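Local coordinates for 16S rRNA (adenine(1408)-N(1))-methyltransferase (Escherichia coli, PDB 3P2E), which methylates N1 of adenine 1408 in 16S rRNA of the assembled 30S subunit, using S-adenosyl-L-methionine, and so confers resistance to various aminoglycosides, at residues Q192-L196 against W197-L201; P56-E59 against N60-I64; W107-L110 against L111-I115. All coordinates share one frame; numbering follows the deposited sequence.

Interaction 1. Residues Q192-L196 against W197-L201; sequences QFNSL and WAKRL. With SAH (S-adenosyl-L-homocysteine), chain C.
S195 OG is gripped from two directions: it accepts a hydrogen bond from the backbone N of A198 at 2.9 Å (N-H...O 161°) and donates to the carboxylate O of SAH at 2.8 Å. The first bond makes S195 an N-cap. A chi1 of 84° sets OG between its own N and carbonyl carbon, where one hydroxyl can serve the helix end and the cofactor product together; the helix dipole would probably also favour the carboxylate there. The turn is continued by K199 N on S195 O (3.0 Å, 161°) and R200 N on L196 O. F193 CB meets A198 CB at 3.5 Å. In the first turn of the helix, the W197 indole is sandwiched, with SAH SD 3.7 Å above one face and L201 CD1 on the opposite face, both toward the rim. Its NE1 bonds to F105 O, which fixes the ring's rotation beside the thioether. K199 folds back at chi2 and chi4 to lie alongside N194, and a water donates to N194 O and accepts a weak, long bond from K199 NZ. The segment caps helix 196-203 against helix 37-44, whose N38 side chain accepts from S195 N, while F193 and L201 pack on F105, just beyond strand 98-104.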
loop_
_atom_site.group_PDB
_atom_site.type_symbol
_atom_site.label_atom_id
_atom_site.label_comp_id
_atom_site.label_asym_id
_atom_site.label_seq_id
_atom_site.Cartn_x
_atom_site.Cartn_y
_atom_site.Cartn_z
ATOM N N GLN A 192 -6.174 14.957 0.349
ATOM C CA GLN A 192 -6.283 14.397 1.691
ATOM C C GLN A 192 -5.077 13.549 2.086
ATOM O O GLN A 192 -4.888 13.247 3.267
ATOM C CB GLN A 192 -7.550 13.553 1.810
ATOM C CG GLN A 192 -7.467 12.196 1.146
ATOM C CD GLN A 192 -8.809 11.498 1.113
ATOM O OE1 GLN A 192 -9.736 11.952 0.440
ATOM N NE2 GLN A 192 -8.924 10.393 1.846
ATOM N N PHE A 193 -4.263 13.166 1.105
ATOM C CA PHE A 193 -3.083 12.349 1.379
ATOM C C PHE A 193 -1.915 13.233 1.801
ATOM O O PHE A 193 -1.774 14.354 1.320
ATOM C CB PHE A 193 -2.725 11.520 0.144
ATOM C CG PHE A 193 -3.749 10.475 -0.191
ATOM C CD1 PHE A 193 -3.730 9.236 0.442
ATOM C CD2 PHE A 193 -4.769 10.747 -1.098
ATOM C CE1 PHE A 193 -4.717 8.281 0.181
ATOM C CE2 PHE A 193 -5.758 9.801 -1.365
ATOM C CZ PHE A 193 -5.734 8.569 -0.724
ATOM N N ASN A 194 -1.076 12.720 2.696
ATOM C CA ASN A 194 0.048 13.490 3.219
ATOM C C ASN A 194 1.428 13.300 2.586
ATOM O O ASN A 194 2.330 14.089 2.861
ATOM C CB ASN A 194 0.175 13.260 4.730
ATOM C CG ASN A 194 -0.918 13.954 5.526
ATOM O OD1 ASN A 194 -0.970 13.848 6.753
ATOM N ND2 ASN A 194 -1.795 14.673 4.833
ATOM N N SER A 195 1.622 12.275 1.761
ATOM C CA SER A 195 2.944 12.098 1.161
ATOM C C SER A 195 3.265 13.305 0.281
ATOM O O SER A 195 2.367 13.935 -0.282
ATOM C CB SER A 195 3.026 10.799 0.342
ATOM O OG SER A 195 2.530 10.957 -0.974
ATOM N N LEU A 196 4.547 13.638 0.181
ATOM C CA LEU A 196 4.962 14.782 -0.619
ATOM C C LEU A 196 4.562 14.558 -2.076
ATOM O O LEU A 196 4.171 15.489 -2.774
ATOM C CB LEU A 196 6.475 14.982 -0.507
ATOM C CG LEU A 196 7.070 14.927 0.906
ATOM C CD1 LEU A 196 8.559 15.229 0.847
ATOM C CD2 LEU A 196 6.359 15.918 1.811
ATOM N N TRP A 197 4.665 13.311 -2.521
ATOM C CA TRP A 197 4.311 12.924 -3.884
ATOM C C TRP A 197 2.822 13.154 -4.137
ATOM O O TRP A 197 2.440 13.729 -5.158
ATOM C CB TRP A 197 4.681 11.446 -4.080
ATOM C CG TRP A 197 4.186 10.760 -5.340
ATOM C CD1 TRP A 197 3.409 9.634 -5.398
ATOM C CD2 TRP A 197 4.539 11.069 -6.696
ATOM N NE1 TRP A 197 3.268 9.217 -6.701
ATOM C CE2 TRP A 197 3.950 10.077 -7.519
ATOM C CE3 TRP A 197 5.301 12.080 -7.297
ATOM C CZ2 TRP A 197 4.102 10.069 -8.911
ATOM C CZ3 TRP A 197 5.454 12.072 -8.684
ATOM C CH2 TRP A 197 4.854 11.069 -9.475
ATOM N N ALA A 198 1.979 12.712 -3.212
ATOM C CA ALA A 198 0.539 12.892 -3.384
ATOM C C ALA A 198 0.174 14.372 -3.423
ATOM O O ALA A 198 -0.693 14.785 -4.197
ATOM C CB ALA A 198 -0.221 12.191 -2.261
ATOM N N LYS A 199 0.826 15.167 -2.581
ATOM C CA LYS A 199 0.560 16.603 -2.540
ATOM C C LYS A 199 0.939 17.235 -3.877
ATOM O O LYS A 199 0.212 18.081 -4.398
ATOM C CB LYS A 199 1.343 17.258 -1.399
ATOM C CG LYS A 199 0.820 16.917 -0.005
ATOM C CD LYS A 199 -0.543 17.551 0.244
ATOM C CE LYS A 199 -1.092 17.184 1.619
ATOM N NZ LYS A 199 -0.131 17.509 2.708
ATOM N N ARG A 200 2.072 16.823 -4.436
ATOM C CA ARG A 200 2.493 17.349 -5.730
ATOM C C ARG A 200 1.455 17.015 -6.792
ATOM O O ARG A 200 1.090 17.867 -7.604
ATOM C CB ARG A 200 3.845 16.761 -6.147
ATOM C CG ARG A 200 5.046 17.483 -5.553
ATOM C CD ARG A 200 6.332 16.735 -5.851
ATOM N NE ARG A 200 6.472 16.390 -7.266
ATOM C CZ ARG A 200 7.318 15.471 -7.723
ATOM N NH1 ARG A 200 8.089 14.806 -6.876
ATOM N NH2 ARG A 200 7.398 15.216 -9.022
ATOM N N LEU A 201 0.973 15.774 -6.787
ATOM C CA LEU A 201 -0.020 15.363 -7.777
ATOM C C LEU A 201 -1.340 16.107 -7.598
ATOM O O LEU A 201 -2.001 16.464 -8.572
ATOM C CB LEU A 201 -0.273 13.857 -7.693
ATOM C CG LEU A 201 0.884 12.912 -8.037
ATOM C CD1 LEU A 201 0.479 11.475 -7.713
ATOM C CD2 LEU A 201 1.251 13.044 -9.515
HETATM N N SAH C . 2.389 5.271 -2.333
HETATM C CA SAH C . 3.280 6.301 -2.458
HETATM C CB SAH C . 3.985 6.227 -3.815
HETATM C CG SAH C . 5.276 6.970 -3.988
HETATM S SD SAH C . 6.071 6.866 -5.558
HETATM C C SAH C . 2.533 7.673 -2.160
HETATM O O SAH C . 3.341 8.392 -1.746
HETATM O OXT SAH C . 1.419 7.879 -2.346
HETATM C "C5'" SAH C . 6.155 5.170 -6.148
HETATM C "C4'" SAH C . 6.796 4.270 -4.992
HETATM O "O4'" SAH C . 6.657 2.950 -5.534
HETATM C "C3'" SAH C . 8.266 4.513 -4.722
HETATM O "O3'" SAH C . 8.490 4.814 -3.308
HETATM C "C2'" SAH C . 8.978 3.210 -5.242
HETATM O "O2'" SAH C . 10.140 2.816 -4.546
HETATM C "C1'" SAH C . 7.838 2.173 -5.161
HETATM N N9 SAH C . 7.994 1.008 -6.120
HETATM C C8 SAH C . 8.297 1.078 -7.487
HETATM N N7 SAH C . 8.424 -0.114 -8.043
HETATM C C5 SAH C . 8.178 -0.990 -6.933
HETATM C C6 SAH C . 8.190 -2.427 -6.962
HETATM N N6 SAH C . 8.446 -3.127 -8.092
HETATM N N1 SAH C . 7.917 -3.018 -5.740
HETATM C C2 SAH C . 7.652 -2.285 -4.576
HETATM N N3 SAH C . 7.644 -0.893 -4.562
HETATM C C4 SAH C . 7.919 -0.336 -5.786
HETATM O O HOH W 1 3.267 16.790 2.680
#

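Interaction 2. Residues P56-E59 against N60-I64; sequences PVKE and NLFDI. With SAH (S-adenosyl-L-homocysteine), chain C.
The F62 ring lies flat against the backbone at E59: E59 CA sits 3.9 Å from the ring centroid and only 6° off its normal, a centred CH-pi contact over one face. K58 approaches the same ring obliquely, its carbonyl O coming nearest, 3.2 Å from F62 CD1. Of the K58 side chain it is the aliphatic base, CB and CG, that lies by CE1 of F62, with CG at 4.1 Å and the chain extended beyond. The turn is closed by L61 N donating to K58 O at 3.0 Å, the donor standing well above the carbonyl plane. This is the loop following strand 49-54 of the Rossmann-like methyltransferase fold, in which an acidic residue at the strand's end binds the cofactor; here D55 bonds SAH through OD1. The branches of V57 are divided: CG1 rests 3.7 Å from N60 ND2, while CG2 lies 3.6 Å from SAH O2'. P56 CD touches SAH N3 at 3.2 Å. Behind them, D55 OD2 accepts from V57 N, tying the loop to the same carboxylate, and L61 is buried against L4, F82 and I84, with F62 reaching T7.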
loop_
_atom_site.group_PDB
_atom_site.type_symbol
_atom_site.label_atom_id
_atom_site.label_comp_id
_atom_site.label_asym_id
_atom_site.label_seq_id
_atom_site.Cartn_x
_atom_site.Cartn_y
_atom_site.Cartn_z
ATOM N N PRO A 56 11.002 -0.764 -1.472
ATOM C CA PRO A 56 12.399 -1.171 -1.631
ATOM C C PRO A 56 13.397 -0.048 -1.346
ATOM O O PRO A 56 14.592 -0.302 -1.199
ATOM C CB PRO A 56 12.457 -1.645 -3.082
ATOM C CG PRO A 56 11.438 -0.772 -3.754
ATOM C CD PRO A 56 10.296 -0.780 -2.767
ATOM N N VAL A 57 12.907 1.187 -1.273
ATOM C CA VAL A 57 13.770 2.337 -1.003
ATOM C C VAL A 57 13.695 2.711 0.472
ATOM O O VAL A 57 12.807 3.445 0.900
ATOM C CB VAL A 57 13.361 3.550 -1.866
ATOM C CG1 VAL A 57 14.241 4.755 -1.533
ATOM C CG2 VAL A 57 13.477 3.187 -3.346
ATOM N N LYS A 58 14.644 2.216 1.256
ATOM C CA LYS A 58 14.630 2.497 2.684
ATOM C C LYS A 58 14.972 3.933 3.022
ATOM O O LYS A 58 14.483 4.471 4.018
ATOM C CB LYS A 58 15.606 1.577 3.419
ATOM C CG LYS A 58 17.065 1.826 3.063
ATOM C CD LYS A 58 17.989 0.969 3.911
ATOM C CE LYS A 58 19.446 1.253 3.576
ATOM N NZ LYS A 58 20.363 0.451 4.435
ATOM N N GLU A 59 15.808 4.554 2.194
ATOM C CA GLU A 59 16.253 5.915 2.444
ATOM C C GLU A 59 15.138 6.937 2.555
ATOM O O GLU A 59 15.222 7.865 3.356
ATOM C CB GLU A 59 17.243 6.363 1.364
ATOM C CG GLU A 59 18.573 5.616 1.403
ATOM C CD GLU A 59 18.545 4.298 0.654
ATOM O OE1 GLU A 59 17.454 3.860 0.234
ATOM O OE2 GLU A 59 19.629 3.694 0.486
ATOM N N ASN A 60 14.089 6.769 1.763
ATOM C CA ASN A 60 13.000 7.728 1.801
ATOM C C ASN A 60 12.055 7.562 2.981
ATOM O O ASN A 60 11.182 8.400 3.207
ATOM C CB ASN A 60 12.227 7.690 0.488
ATOM C CG ASN A 60 13.033 8.244 -0.668
ATOM O OD1 ASN A 60 14.068 8.891 -0.468
ATOM N ND2 ASN A 60 12.553 8.011 -1.884
ATOM N N LEU A 61 12.248 6.491 3.743
ATOM C CA LEU A 61 11.412 6.217 4.910
ATOM C C LEU A 61 12.065 6.609 6.230
ATOM O O LEU A 61 11.430 6.548 7.283
ATOM C CB LEU A 61 11.074 4.730 4.967
ATOM C CG LEU A 61 9.958 4.238 4.054
ATOM C CD1 LEU A 61 10.069 2.737 3.872
ATOM C CD2 LEU A 61 8.611 4.631 4.658
ATOM N N PHE A 62 13.330 7.010 6.177
ATOM C CA PHE A 62 14.055 7.364 7.394
ATOM C C PHE A 62 13.381 8.363 8.329
ATOM O O PHE A 62 13.341 8.147 9.539
ATOM C CB PHE A 62 15.461 7.868 7.039
ATOM C CG PHE A 62 16.395 6.785 6.567
ATOM C CD1 PHE A 62 16.014 5.445 6.601
ATOM C CD2 PHE A 62 17.671 7.105 6.108
ATOM C CE1 PHE A 62 16.888 4.443 6.187
ATOM C CE2 PHE A 62 18.550 6.109 5.692
ATOM C CZ PHE A 62 18.156 4.775 5.733
ATOM N N ASP A 63 12.860 9.456 7.788
ATOM C CA ASP A 63 12.225 10.456 8.641
ATOM C C ASP A 63 11.020 9.925 9.403
ATOM O O ASP A 63 10.943 10.063 10.624
ATOM C CB ASP A 63 11.833 11.684 7.820
ATOM C CG ASP A 63 13.000 12.628 7.605
ATOM O OD1 ASP A 63 14.077 12.155 7.184
ATOM O OD2 ASP A 63 12.840 13.841 7.855
ATOM N N ILE A 64 10.075 9.319 8.696
ATOM C CA ILE A 64 8.898 8.794 9.371
ATOM C C ILE A 64 9.236 7.569 10.223
ATOM O O ILE A 64 8.617 7.339 11.257
ATOM C CB ILE A 64 7.782 8.446 8.361
ATOM C CG1 ILE A 64 7.265 9.729 7.701
ATOM C CG2 ILE A 64 6.642 7.717 9.070
ATOM C CD1 ILE A 64 6.723 10.763 8.683
HETATM N N SAH C . 2.389 5.271 -2.333
HETATM C CA SAH C . 3.280 6.301 -2.458
HETATM C CB SAH C . 3.985 6.227 -3.815
HETATM C CG SAH C . 5.276 6.970 -3.988
HETATM S SD SAH C . 6.071 6.866 -5.558
HETATM C C SAH C . 2.533 7.673 -2.160
HETATM O O SAH C . 3.341 8.392 -1.746
HETATM O OXT SAH C . 1.419 7.879 -2.346
HETATM C "C5'" SAH C . 6.155 5.170 -6.148
HETATM C "C4'" SAH C . 6.796 4.270 -4.992
HETATM O "O4'" SAH C . 6.657 2.950 -5.534
HETATM C "C3'" SAH C . 8.266 4.513 -4.722
HETATM O "O3'" SAH C . 8.490 4.814 -3.308
HETATM C "C2'" SAH C . 8.978 3.210 -5.242
HETATM O "O2'" SAH C . 10.140 2.816 -4.546
HETATM C "C1'" SAH C . 7.838 2.173 -5.161
HETATM N N9 SAH C . 7.994 1.008 -6.120
HETATM C C8 SAH C . 8.297 1.078 -7.487
HETATM N N7 SAH C . 8.424 -0.114 -8.043
HETATM C C5 SAH C . 8.178 -0.990 -6.933
HETATM C C6 SAH C . 8.190 -2.427 -6.962
HETATM N N6 SAH C . 8.446 -3.127 -8.092
HETATM N N1 SAH C . 7.917 -3.018 -5.740
HETATM C C2 SAH C . 7.652 -2.285 -4.576
HETATM N N3 SAH C . 7.644 -0.893 -4.562
HETATM C C4 SAH C . 7.919 -0.336 -5.786
#

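Interaction 3. Residues W107-L110 against L111-I115; sequences WGTL and LEYVI. With SAH (S-adenosyl-L-homocysteine), chain C.
One face of the Y113 ring lies under the backbone carbonyl of T109, whose O stands about 3.2 Å above the plane and toward the rim, although that oxygen is crowded in the model and its exact place is doubtful. L110 CA and SAH N6 approach the ring obliquely, N6 lying 3.7 Å from CE2 of Y113. Beyond the ring, the phenol OH bonds to E88 OE2, and E88 OE1 is itself bonded to SAH, so one carboxylate joins tyrosine and ligand. The second flat group is the adenine: L110 CD2 sits over one face, 4.0 Å from C4 of SAH, and the torsion that turns CG anti to the backbone N (chi1 -173°) carries the methyl there. The amino group is read by T109, whose OG1 accepts from SAH N6 at 2.9 Å in an almost straight bond (176°). W107 CB rests 3.8 Å from SAH C5', and the W107 indole meets that of W197 edge to face. Backbone geometry places these groups. G108 has a positive phi (68°), which turns the chain from the extended W107 into the helix. G108 O then receives L111 N and E112 N, both bonds weak, whereas V114 N on L110 O (3.2 Å) is of ordinary helical kind. L110 and V114 face I103 of strand 98-104, and L111 packs on T139 of strand 133-139, so the buried side of the helix covers the sheet. Adenine recognition by T109 and L110 is this protein's own detail; binding the cofactor at the C-terminal ends of the parallel strands, with the loop after the fourth strand contributing, is characteristic of Rossmann-like class I methyltransferases.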
loop_
_atom_site.group_PDB
_atom_site.type_symbol
_atom_site.label_atom_id
_atom_site.label_comp_id
_atom_site.label_asym_id
_atom_site.label_seq_id
_atom_site.Cartn_x
_atom_site.Cartn_y
_atom_site.Cartn_z
ATOM N N TRP A 107 4.483 4.333 -9.199
ATOM C CA TRP A 107 5.319 4.876 -10.258
ATOM C C TRP A 107 6.353 3.810 -10.585
ATOM O O TRP A 107 6.525 2.854 -9.832
ATOM C CB TRP A 107 6.005 6.155 -9.774
ATOM C CG TRP A 107 6.212 7.189 -10.835
ATOM C CD1 TRP A 107 5.245 7.826 -11.563
ATOM C CD2 TRP A 107 7.462 7.750 -11.254
ATOM N NE1 TRP A 107 5.817 8.752 -12.403
ATOM C CE2 TRP A 107 7.175 8.726 -12.235
ATOM C CE3 TRP A 107 8.798 7.523 -10.894
ATOM C CZ2 TRP A 107 8.177 9.477 -12.860
ATOM C CZ3 TRP A 107 9.794 8.272 -11.516
ATOM C CH2 TRP A 107 9.475 9.236 -12.489
ATOM N N GLY A 108 7.035 3.952 -11.713
ATOM C CA GLY A 108 8.035 2.960 -12.058
ATOM C C GLY A 108 7.461 1.595 -12.384
ATOM O O GLY A 108 6.360 1.480 -12.933
ATOM N N THR A 109 8.199 0.546 -12.037
ATOM C CA THR A 109 7.748 -0.806 -12.340
ATOM C C THR A 109 6.427 -1.178 -11.668
ATOM O O THR A 109 5.619 -1.889 -12.255
ATOM C CB THR A 109 8.827 -1.863 -11.975
ATOM O OG1 THR A 109 9.106 -1.819 -10.572
ATOM C CG2 THR A 109 10.113 -1.587 -12.739
ATOM N N LEU A 110 6.193 -0.687 -10.455
ATOM C CA LEU A 110 4.953 -1.016 -9.756
ATOM C C LEU A 110 3.740 -0.507 -10.526
ATOM O O LEU A 110 2.711 -1.187 -10.602
ATOM C CB LEU A 110 4.954 -0.441 -8.333
ATOM C CG LEU A 110 3.772 -0.851 -7.446
ATOM C CD1 LEU A 110 3.647 -2.370 -7.408
ATOM C CD2 LEU A 110 3.971 -0.292 -6.036
ATOM N N LEU A 111 3.852 0.685 -11.101
ATOM C CA LEU A 111 2.742 1.226 -11.874
ATOM C C LEU A 111 2.432 0.296 -13.048
ATOM O O LEU A 111 1.273 -0.026 -13.305
ATOM C CB LEU A 111 3.071 2.633 -12.390
ATOM C CG LEU A 111 2.051 3.248 -13.360
ATOM C CD1 LEU A 111 0.705 3.396 -12.682
ATOM C CD2 LEU A 111 2.554 4.608 -13.840
ATOM N N GLU A 112 3.468 -0.155 -13.751
ATOM C CA GLU A 112 3.254 -1.044 -14.888
ATOM C C GLU A 112 2.637 -2.383 -14.469
ATOM O O GLU A 112 1.794 -2.929 -15.178
ATOM C CB GLU A 112 4.565 -1.283 -15.650
ATOM C CG GLU A 112 5.502 -2.293 -15.021
ATOM C CD GLU A 112 6.662 -2.660 -15.931
ATOM O OE1 GLU A 112 6.408 -3.085 -17.079
ATOM O OE2 GLU A 112 7.826 -2.530 -15.499
ATOM N N TYR A 113 3.032 -2.911 -13.312
ATOM C CA TYR A 113 2.474 -4.186 -12.859
ATOM C C TYR A 113 0.972 -4.066 -12.629
ATOM O O TYR A 113 0.223 -5.024 -12.826
ATOM C CB TYR A 113 3.136 -4.656 -11.561
ATOM C CG TYR A 113 4.615 -4.946 -11.688
ATOM C CD1 TYR A 113 5.164 -5.359 -12.903
ATOM C CD2 TYR A 113 5.463 -4.828 -10.589
ATOM C CE1 TYR A 113 6.523 -5.646 -13.019
ATOM C CE2 TYR A 113 6.821 -5.117 -10.695
ATOM C CZ TYR A 113 7.344 -5.523 -11.912
ATOM O OH TYR A 113 8.689 -5.802 -12.025
ATOM N N VAL A 114 0.533 -2.889 -12.203
ATOM C CA VAL A 114 -0.885 -2.678 -11.951
ATOM C C VAL A 114 -1.666 -2.396 -13.231
ATOM O O VAL A 114 -2.744 -2.949 -13.437
ATOM C CB VAL A 114 -1.113 -1.498 -10.960
ATOM C CG1 VAL A 114 -2.603 -1.211 -10.820
ATOM C CG2 VAL A 114 -0.523 -1.838 -9.601
ATOM N N ILE A 115 -1.110 -1.553 -14.097
ATOM C CA ILE A 115 -1.791 -1.156 -15.330
ATOM C C ILE A 115 -1.788 -2.124 -16.511
ATOM O O ILE A 115 -2.776 -2.195 -17.251
ATOM C CB ILE A 115 -1.247 0.202 -15.842
ATOM C CG1 ILE A 115 -1.319 1.246 -14.726
ATOM C CG2 ILE A 115 -2.055 0.674 -17.043
ATOM C CD1 ILE A 115 -2.676 1.397 -14.118
HETATM N N SAH C . 2.389 5.271 -2.333
HETATM C CA SAH C . 3.280 6.301 -2.458
HETATM C CB SAH C . 3.985 6.227 -3.815
HETATM C CG SAH C . 5.276 6.970 -3.988
HETATM S SD SAH C . 6.071 6.866 -5.558
HETATM C C SAH C . 2.533 7.673 -2.160
HETATM O O SAH C . 3.341 8.392 -1.746
HETATM O OXT SAH C . 1.419 7.879 -2.346
HETATM C "C5'" SAH C . 6.155 5.170 -6.148
HETATM C "C4'" SAH C . 6.796 4.270 -4.992
HETATM O "O4'" SAH C . 6.657 2.950 -5.534
HETATM C "C3'" SAH C . 8.266 4.513 -4.722
HETATM O "O3'" SAH C . 8.490 4.814 -3.308
HETATM C "C2'" SAH C . 8.978 3.210 -5.242
HETATM O "O2'" SAH C . 10.140 2.816 -4.546
HETATM C "C1'" SAH C . 7.838 2.173 -5.161
HETATM N N9 SAH C . 7.994 1.008 -6.120
HETATM C C8 SAH C . 8.297 1.078 -7.487
HETATM N N7 SAH C . 8.424 -0.114 -8.043
HETATM C C5 SAH C . 8.178 -0.990 -6.933
HETATM C C6 SAH C . 8.190 -2.427 -6.962
HETATM N N6 SAH C . 8.446 -3.127 -8.092
HETATM N N1 SAH C . 7.917 -3.018 -5.740
HETATM C C2 SAH C . 7.652 -2.285 -4.576
HETATM N N3 SAH C . 7.644 -0.893 -4.562
HETATM C C4 SAH C . 7.919 -0.336 -5.786
#

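In the fold
Along the chain the contacts follow in the order interaction 2, interaction 3, interaction 1, and all three border the same SAH. Their centres are about 16 Å (1 and 2), about 18 Å (1 and 3) and about 20 Å (2 and 3) apart. Interactions 2 and 3 follow strands 49-54 and 98-104, which strand 26-31 separates in the seven-stranded mixed sheet; their nearest atoms are about 7 Å apart. Interaction 1 comes from the late connection between strands 178-185 and 209-215. Only it and interaction 3 touch, W197 CZ2 lying 3.7 Å from W107 CD1. The ligand is bordered by regions distant in sequence; the two tryptophans meet near its thioether end, W197 over the sulfur and W107 reaching C5' through CB.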